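Local atomic coordinates of M64R (Myxoma virus, PDB entry 5CZ3), a protein that probably helps the virus multiply in different cell types, as a member of the poxvirus C7 host-range family, which antagonises a host restriction factor. Residues Ile7-Asp12 and Asp31-Asn36; Ile50-Pro55 and His84-Tyr89; Glu62-His67 and Phe103-Glu108. One frame throughout, in Å; residues are numbered along the deposited sequence.

Contact 1: Ile7-Asp12 and Asp31-Asn36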
# COMPACT_ATOMS: atom_id res chain seq x y z
N ILE A 7 -10.92 -8.73 12.88
CA ILE A 7 -10.78 -8.70 11.43
C ILE A 7 -9.33 -8.43 11.05
O ILE A 7 -8.77 -7.39 11.39
CB ILE A 7 -11.69 -7.63 10.80
CG1 ILE A 7 -13.14 -7.84 11.24
CG2 ILE A 7 -11.56 -7.66 9.29
CD1 ILE A 7 -14.10 -6.81 10.68
N VAL A 8 -8.72 -9.37 10.33
CA VAL A 8 -7.32 -9.24 9.93
C VAL A 8 -7.13 -9.43 8.43
O VAL A 8 -7.12 -10.56 7.94
CB VAL A 8 -6.43 -10.25 10.68
CG1 VAL A 8 -4.97 -10.04 10.31
CG2 VAL A 8 -6.62 -10.14 12.19
N HIS A 9 -6.98 -8.33 7.71
CA HIS A 9 -6.71 -8.37 6.28
C HIS A 9 -5.22 -8.61 6.02
O HIS A 9 -4.40 -8.51 6.93
CB HIS A 9 -7.14 -7.07 5.60
CG HIS A 9 -8.58 -6.71 5.84
ND1 HIS A 9 -9.62 -7.45 5.34
CD2 HIS A 9 -9.13 -5.68 6.52
CE1 HIS A 9 -10.77 -6.90 5.71
NE2 HIS A 9 -10.50 -5.82 6.42
N LYS A 10 -4.89 -8.92 4.77
CA LYS A 10 -3.49 -9.02 4.35
C LYS A 10 -3.25 -8.07 3.19
O LYS A 10 -4.03 -8.02 2.25
CB LYS A 10 -3.14 -10.45 3.95
CG LYS A 10 -3.15 -11.45 5.10
CD LYS A 10 -2.82 -12.85 4.60
CE LYS A 10 -2.80 -13.86 5.74
N LEU A 11 -2.16 -7.30 3.26
CA LEU A 11 -1.86 -6.33 2.22
C LEU A 11 -0.36 -6.15 1.99
O LEU A 11 0.37 -5.79 2.91
CB LEU A 11 -2.50 -4.98 2.56
CG LEU A 11 -2.25 -3.86 1.55
CD1 LEU A 11 -2.83 -4.23 0.19
CD2 LEU A 11 -2.84 -2.54 2.05
N ASP A 12 0.07 -6.39 0.76
CA ASP A 12 1.44 -6.09 0.36
C ASP A 12 1.44 -5.01 -0.72
O ASP A 12 0.57 -5.00 -1.60
CB ASP A 12 2.15 -7.35 -0.16
CG ASP A 12 2.36 -8.39 0.92
OD1 ASP A 12 2.43 -8.02 2.11
OD2 ASP A 12 2.46 -9.58 0.56
N ASP A 31 -10.92 -3.48 10.37
CA ASP A 31 -11.45 -3.51 9.01
C ASP A 31 -11.08 -2.23 8.27
O ASP A 31 -11.94 -1.41 7.96
CB ASP A 31 -12.97 -3.71 9.02
CG ASP A 31 -13.54 -3.85 7.62
OD1 ASP A 31 -12.79 -4.28 6.71
OD2 ASP A 31 -14.73 -3.52 7.42
N SER A 32 -9.79 -2.08 7.99
CA SER A 32 -9.29 -0.90 7.30
C SER A 32 -7.88 -1.16 6.80
O SER A 32 -7.14 -1.94 7.39
CB SER A 32 -9.31 0.32 8.21
OG SER A 32 -9.11 1.52 7.47
N TYR A 33 -7.51 -0.50 5.72
CA TYR A 33 -6.18 -0.62 5.15
C TYR A 33 -5.74 0.64 4.45
O TYR A 33 -6.53 1.42 4.01
CB TYR A 33 -6.08 -1.82 4.23
CG TYR A 33 -7.35 -2.26 3.59
CD1 TYR A 33 -7.90 -1.56 2.54
CD2 TYR A 33 -7.99 -3.40 4.01
CE1 TYR A 33 -9.05 -1.98 1.95
CE2 TYR A 33 -9.14 -3.82 3.42
CZ TYR A 33 -9.66 -3.10 2.40
OH TYR A 33 -10.80 -3.51 1.81
N GLY A 34 -4.45 0.85 4.37
CA GLY A 34 -3.90 2.04 3.75
C GLY A 34 -2.52 2.34 4.30
O GLY A 34 -2.06 1.69 5.24
N CYS A 35 -1.85 3.33 3.71
CA CYS A 35 -0.52 3.73 4.15
C CYS A 35 -0.13 5.08 3.56
O CYS A 35 -0.80 5.61 2.67
CB CYS A 35 0.52 2.68 3.76
SG CYS A 35 0.70 2.44 1.99
N ASN A 36 0.97 5.62 4.07
CA ASN A 36 1.53 6.87 3.56
C ASN A 36 2.94 6.64 3.04
O ASN A 36 3.79 6.09 3.74
CB ASN A 36 1.53 7.93 4.65
CG ASN A 36 0.17 8.09 5.30
OD1 ASN A 36 -0.83 8.31 4.63
ND2 ASN A 36 0.14 7.99 6.63

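Contact 2: Ile50-Pro55 and His84-Tyr89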
# COMPACT_ATOMS: atom_id res chain seq x y z
N ILE A 50 1.91 -1.89 -7.28
CA ILE A 50 1.05 -3.06 -7.31
C ILE A 50 0.67 -3.45 -5.89
O ILE A 50 1.53 -3.76 -5.07
CB ILE A 50 1.72 -4.25 -8.03
CG1 ILE A 50 1.75 -4.00 -9.53
CG2 ILE A 50 0.96 -5.54 -7.73
CD1 ILE A 50 2.28 -5.16 -10.34
N LEU A 51 -0.63 -3.39 -5.60
CA LEU A 51 -1.14 -3.73 -4.27
C LEU A 51 -1.86 -5.06 -4.30
O LEU A 51 -2.83 -5.23 -5.04
CB LEU A 51 -2.08 -2.64 -3.75
CG LEU A 51 -1.55 -1.21 -3.58
CD1 LEU A 51 -1.62 -0.42 -4.88
CD2 LEU A 51 -2.31 -0.48 -2.48
N VAL A 52 -1.38 -6.01 -3.51
CA VAL A 52 -2.02 -7.31 -3.42
C VAL A 52 -2.82 -7.40 -2.12
O VAL A 52 -2.25 -7.57 -1.04
CB VAL A 52 -1.01 -8.46 -3.49
CG1 VAL A 52 -1.72 -9.80 -3.39
CG2 VAL A 52 -0.19 -8.36 -4.77
N LEU A 53 -4.14 -7.28 -2.24
CA LEU A 53 -5.02 -7.28 -1.08
C LEU A 53 -5.70 -8.63 -0.88
O LEU A 53 -6.24 -9.20 -1.83
CB LEU A 53 -6.07 -6.18 -1.23
CG LEU A 53 -7.14 -6.09 -0.13
CD1 LEU A 53 -6.51 -5.69 1.20
CD2 LEU A 53 -8.24 -5.11 -0.52
N GLU A 54 -5.66 -9.12 0.35
CA GLU A 54 -6.34 -10.37 0.69
C GLU A 54 -7.31 -10.14 1.84
O GLU A 54 -6.95 -10.33 3.01
CB GLU A 54 -5.32 -11.45 1.06
CG GLU A 54 -4.36 -11.79 -0.06
CD GLU A 54 -3.20 -12.64 0.41
OE1 GLU A 54 -3.40 -13.49 1.30
OE2 GLU A 54 -2.07 -12.45 -0.11
N PRO A 55 -8.53 -9.71 1.52
CA PRO A 55 -9.57 -9.40 2.51
C PRO A 55 -9.91 -10.58 3.40
O PRO A 55 -9.89 -11.73 2.95
CB PRO A 55 -10.78 -9.02 1.64
CG PRO A 55 -10.19 -8.58 0.35
CD PRO A 55 -9.00 -9.46 0.14
N HIS A 84 -8.74 -16.21 -6.35
CA HIS A 84 -9.81 -16.78 -5.55
C HIS A 84 -9.85 -16.14 -4.17
O HIS A 84 -10.87 -16.18 -3.48
N THR A 85 -8.74 -15.51 -3.79
CA THR A 85 -8.60 -14.95 -2.45
C THR A 85 -8.05 -13.53 -2.47
O THR A 85 -8.25 -12.76 -1.53
CB THR A 85 -7.68 -15.82 -1.58
OG1 THR A 85 -6.50 -16.15 -2.32
CG2 THR A 85 -8.39 -17.10 -1.18
N SER A 86 -7.36 -13.18 -3.55
CA SER A 86 -6.65 -11.90 -3.63
C SER A 86 -7.29 -10.91 -4.59
O SER A 86 -7.80 -11.28 -5.65
CB SER A 86 -5.19 -12.14 -4.05
OG SER A 86 -4.51 -12.93 -3.10
N LEU A 87 -7.26 -9.64 -4.19
CA LEU A 87 -7.62 -8.54 -5.07
C LEU A 87 -6.34 -7.81 -5.47
O LEU A 87 -5.54 -7.45 -4.61
CB LEU A 87 -8.59 -7.57 -4.38
CG LEU A 87 -9.91 -8.16 -3.85
CD1 LEU A 87 -10.65 -7.13 -3.01
CD2 LEU A 87 -10.78 -8.63 -5.00
N ILE A 88 -6.14 -7.61 -6.77
CA ILE A 88 -4.89 -7.05 -7.26
C ILE A 88 -5.08 -5.68 -7.90
O ILE A 88 -5.64 -5.56 -8.99
CB ILE A 88 -4.23 -7.99 -8.28
CG1 ILE A 88 -3.96 -9.35 -7.63
CG2 ILE A 88 -2.93 -7.39 -8.80
CD1 ILE A 88 -3.55 -10.43 -8.60
N TYR A 89 -4.62 -4.64 -7.20
CA TYR A 89 -4.68 -3.28 -7.71
C TYR A 89 -3.37 -2.88 -8.38
O TYR A 89 -2.29 -3.33 -7.98
CB TYR A 89 -5.00 -2.29 -6.58
CG TYR A 89 -6.37 -2.45 -5.95
CD1 TYR A 89 -6.57 -3.36 -4.92
CD2 TYR A 89 -7.44 -1.68 -6.37
CE1 TYR A 89 -7.82 -3.50 -4.33
CE2 TYR A 89 -8.69 -1.81 -5.78
CZ TYR A 89 -8.87 -2.72 -4.77
OH TYR A 89 -10.11 -2.86 -4.19
O HOH W 1 -1.53 -13.77 -2.92

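Contact 3: Glu62-His67 and Phe103-Glu108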
# COMPACT_ATOMS: atom_id res chain seq x y z
N GLU A 62 -18.39 -7.25 3.01
CA GLU A 62 -17.80 -6.86 1.74
C GLU A 62 -16.49 -6.12 1.97
O GLU A 62 -16.29 -5.51 3.03
CB GLU A 62 -18.77 -5.98 0.94
CG GLU A 62 -19.31 -4.79 1.71
CD GLU A 62 -20.20 -3.90 0.87
OE1 GLU A 62 -20.42 -4.24 -0.32
OE2 GLU A 62 -20.69 -2.88 1.39
N ALA A 63 -15.60 -6.17 0.99
CA ALA A 63 -14.31 -5.49 1.09
C ALA A 63 -14.41 -4.07 0.55
O ALA A 63 -14.84 -3.86 -0.58
CB ALA A 63 -13.24 -6.27 0.35
N LYS A 64 -14.01 -3.10 1.37
CA LYS A 64 -14.01 -1.70 0.97
C LYS A 64 -13.05 -1.48 -0.20
O LYS A 64 -12.13 -2.27 -0.40
CB LYS A 64 -13.61 -0.81 2.15
CG LYS A 64 -14.38 -1.08 3.44
CD LYS A 64 -13.95 -0.14 4.55
CE LYS A 64 -14.52 -0.56 5.89
NZ LYS A 64 -14.03 0.29 7.01
N PRO A 65 -13.27 -0.42 -0.99
CA PRO A 65 -12.31 -0.14 -2.05
C PRO A 65 -11.03 0.48 -1.50
O PRO A 65 -11.04 1.00 -0.38
CB PRO A 65 -13.05 0.86 -2.96
CG PRO A 65 -14.48 0.87 -2.48
CD PRO A 65 -14.42 0.49 -1.04
N ILE A 66 -9.94 0.43 -2.27
CA ILE A 66 -8.74 1.16 -1.92
C ILE A 66 -8.69 2.46 -2.71
O ILE A 66 -8.80 2.46 -3.93
CB ILE A 66 -7.45 0.36 -2.21
CG1 ILE A 66 -7.43 -0.94 -1.41
CG2 ILE A 66 -6.22 1.20 -1.90
CD1 ILE A 66 -6.12 -1.69 -1.50
N HIS A 67 -8.55 3.58 -2.00
CA HIS A 67 -8.44 4.87 -2.66
C HIS A 67 -7.04 5.44 -2.48
O HIS A 67 -6.25 4.93 -1.68
CB HIS A 67 -9.49 5.84 -2.12
CG HIS A 67 -10.89 5.35 -2.25
ND1 HIS A 67 -11.67 4.99 -1.17
CD2 HIS A 67 -11.67 5.14 -3.35
CE1 HIS A 67 -12.85 4.59 -1.59
NE2 HIS A 67 -12.88 4.67 -2.91
N PHE A 103 -2.60 6.03 0.55
CA PHE A 103 -3.62 5.01 0.30
C PHE A 103 -4.53 4.92 1.52
O PHE A 103 -4.07 5.06 2.65
CB PHE A 103 -2.98 3.66 -0.01
CG PHE A 103 -2.25 3.63 -1.32
CD1 PHE A 103 -2.93 3.38 -2.50
CD2 PHE A 103 -0.88 3.85 -1.37
CE1 PHE A 103 -2.26 3.35 -3.71
CE2 PHE A 103 -0.21 3.82 -2.58
CZ PHE A 103 -0.90 3.57 -3.75
N TYR A 104 -5.82 4.69 1.29
CA TYR A 104 -6.78 4.65 2.38
C TYR A 104 -8.09 3.96 2.01
O TYR A 104 -8.52 4.01 0.86
CB TYR A 104 -7.08 6.08 2.87
CG TYR A 104 -7.66 6.99 1.81
CD1 TYR A 104 -6.84 7.65 0.90
CD2 TYR A 104 -9.03 7.21 1.74
CE1 TYR A 104 -7.37 8.49 -0.06
CE2 TYR A 104 -9.57 8.05 0.77
CZ TYR A 104 -8.73 8.68 -0.12
OH TYR A 104 -9.26 9.52 -1.08
N SER A 105 -8.70 3.33 3.00
CA SER A 105 -10.01 2.72 2.83
C SER A 105 -11.07 3.53 3.57
O SER A 105 -12.26 3.42 3.30
CB SER A 105 -10.01 1.27 3.33
OG SER A 105 -9.72 1.21 4.72
N ASP A 106 -10.61 4.35 4.52
CA ASP A 106 -11.51 5.13 5.36
C ASP A 106 -11.02 6.56 5.54
O ASP A 106 -9.86 6.87 5.29
CB ASP A 106 -11.68 4.45 6.72
CG ASP A 106 -12.20 3.03 6.61
OD1 ASP A 106 -13.43 2.85 6.58
OD2 ASP A 106 -11.37 2.10 6.54
N VAL A 107 -11.92 7.43 6.00
CA VAL A 107 -11.62 8.84 6.20
C VAL A 107 -11.39 9.14 7.68
O VAL A 107 -10.62 10.03 8.03
CB VAL A 107 -12.75 9.73 5.66
CG2 VAL A 107 -13.07 9.36 4.22
N GLU A 108 -12.08 8.39 8.54
CA GLU A 108 -11.99 8.58 9.98
C GLU A 108 -10.56 8.43 10.48
O GLU A 108 -9.84 7.52 10.07
CB GLU A 108 -12.90 7.58 10.71
CG GLU A 108 -14.37 7.71 10.36
CD GLU A 108 -14.74 6.99 9.07
OE1 GLU A 108 -13.82 6.61 8.32
OE2 GLU A 108 -15.95 6.82 8.82

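Contact 1: Ile7-Asp12 and Asp31-Asn36
Asp31 opens the contact with its carboxylate swung anti to the backbone N (chi1 -176°), which carries OD1 to the edge of the His9 imidazole. His9 NE2 donates to Asp31 OD1 over 2.8 Å, close to the ring plane and on the anti lone pair, with ring and carboxylate planes turned 46° apart. On the aliphatic side of Asp31, Ile7 CD1 rests against its CB at 3.7 Å. Ser32 turns its side chain away from Ile7-Asp12, and its OG hydrogen-bonds Asp106 OD2. Tyr33 follows with the principal aromatic contact, a T-shaped pair in which its CD2-CE2 edge stands over one face of His9, the ring centroids 5.0 Å apart and the planes at 76°. Its hydroxyl reaches on to the backbone O of Lys64, while its CB receives Leu11 CD2 at 4.0 Å. Past Tyr33 the segments diverge: strand 10-15 enters one sheet of the beta-sandwich, and Gly34 leads into strand 34-40 of the other. With ND1 accepting from the backbone N of Asp56 and NE2 donating to Asp31, the buried imidazole has both nitrogens engaged and its rotation fixed, and is probably the neutral tautomer protonated on NE2; the carboxylate would polarise that N-H.

Contact 2: Ile50-Pro55 and His84-Tyr89
Four backbone hydrogen bonds zip the end of strand 45-54 to the start of strand 87-95, whose directions run antiparallel at 162°. Leu51 and Tyr89 form one hydrogen-bonded pair and Leu53 and Leu87 the next, with Val52 and Ile88 as the non-hydrogen-bonded pair between them. The Leu53-Leu87 ring is the straighter: both N-H groups point nearly along the opposing C=O axis, and Leu87 N lies 2.6 Å from Leu53 O. At the other pair Leu51 N approaches Tyr89 O from above the carbonyl plane, at 2.9 Å.

The tight side is the face bearing Leu51, Leu53, Leu87 and Tyr89. Leu53, with CG anti to the backbone N (chi1 176°), lies alongside Leu87 and Tyr89, all pointing the same way, so that its CD2 meets Leu87 CD1 at 4.0 Å and the edge of the tyrosine ring at CE1 at 4.2 Å. Pro55 closes the row crosswise, its CG 3.7 Å from Leu87 CD1.

On the face of Val52 and Ile88 the cross-strand fit is looser; the nearest methyls there, CG2 of Ile50 and CG2 of Ile88, are 4.4 Å apart. Toward the strand end this side becomes polar. Ser86 OG sits against the aliphatic CG of Glu54 at 3.3 Å, and one water joins Ser86 OG to Glu54 OE2, donating to the carboxylate. The stronger partner of that carboxylate is Arg150, through a salt bridge. Beyond it, Thr85 is exposed and touches the first segment mainly through its backbone O.

With strand 10-15 flanking 45-54 and strand 79-82 flanking 87-95, this is the regular antiparallel ladder inside one sheet of a beta-sandwich, apolar on the face turned to the opposing sheet.

Contact 3: Glu62-His67 and Phe103-Glu108
Lys64 leaves the backbone with CG anti to its carbonyl carbon (chi1 -50°) and then runs fully extended, while Asp106 takes the same first rotamer (chi1 -57°), and the two side chains cross at about a right angle. Lys64 NZ forms a salt bridge with Asp106 OD1 at 2.7 Å, meeting the syn lone pair of that oxygen. Ser105 OG, between the backbone N and carbonyl carbon (chi1 62°), donates to Asp106 OD2 at 2.6 Å, from above the carboxylate plane. Tyr104 adopts the same crowded position, which lays its ring across His67: the His67 CB packs over one face in a CH-pi contact, 3.8 Å from the ring centroid. The backbones of this pair are joined by two hydrogen bonds, His67 N to Tyr104 O at 2.9 Å and Tyr104 N to His67 O at 3.0 Å, making one antiparallel bridge where strands 67-70 and 99-104 meet. Next to this bridge, Ile66 CG2 touches Phe103 CD1 at 4.0 Å. Ser32 OG is a further, close partner of Asp106 OD2, and Lys64 NZ also bonds Asp31 O. The carboxylate is thus held through both oxygens, and the nearby ammonium should favour its ionised form.

Contact 2 lies within one sheet and contact 3 at the ends of two inner strands of the other, whereas contact 1 spans the two where strands 10-15 and 34-40 part. Contacts 1 and 2 are buried; contact 3 is partly so, with His67 exposed. Strands 10-15 and 45-54 are sheet neighbours, tied by Lys10 O to Glu54 N, and strands 34-40 and 99-104 likewise, through Cys35 O and Phe103 N. Between the sheets, Leu51 and Tyr89 of contact 2 pack on Phe103 and Ile66 of contact 3. The chemistry shifts: backbone ladder and apolar packing in contact 2, a histidine-carboxylate bond in contact 1, a salt bridge in contact 3, linked to contact 1 by Ser32 and Asp106.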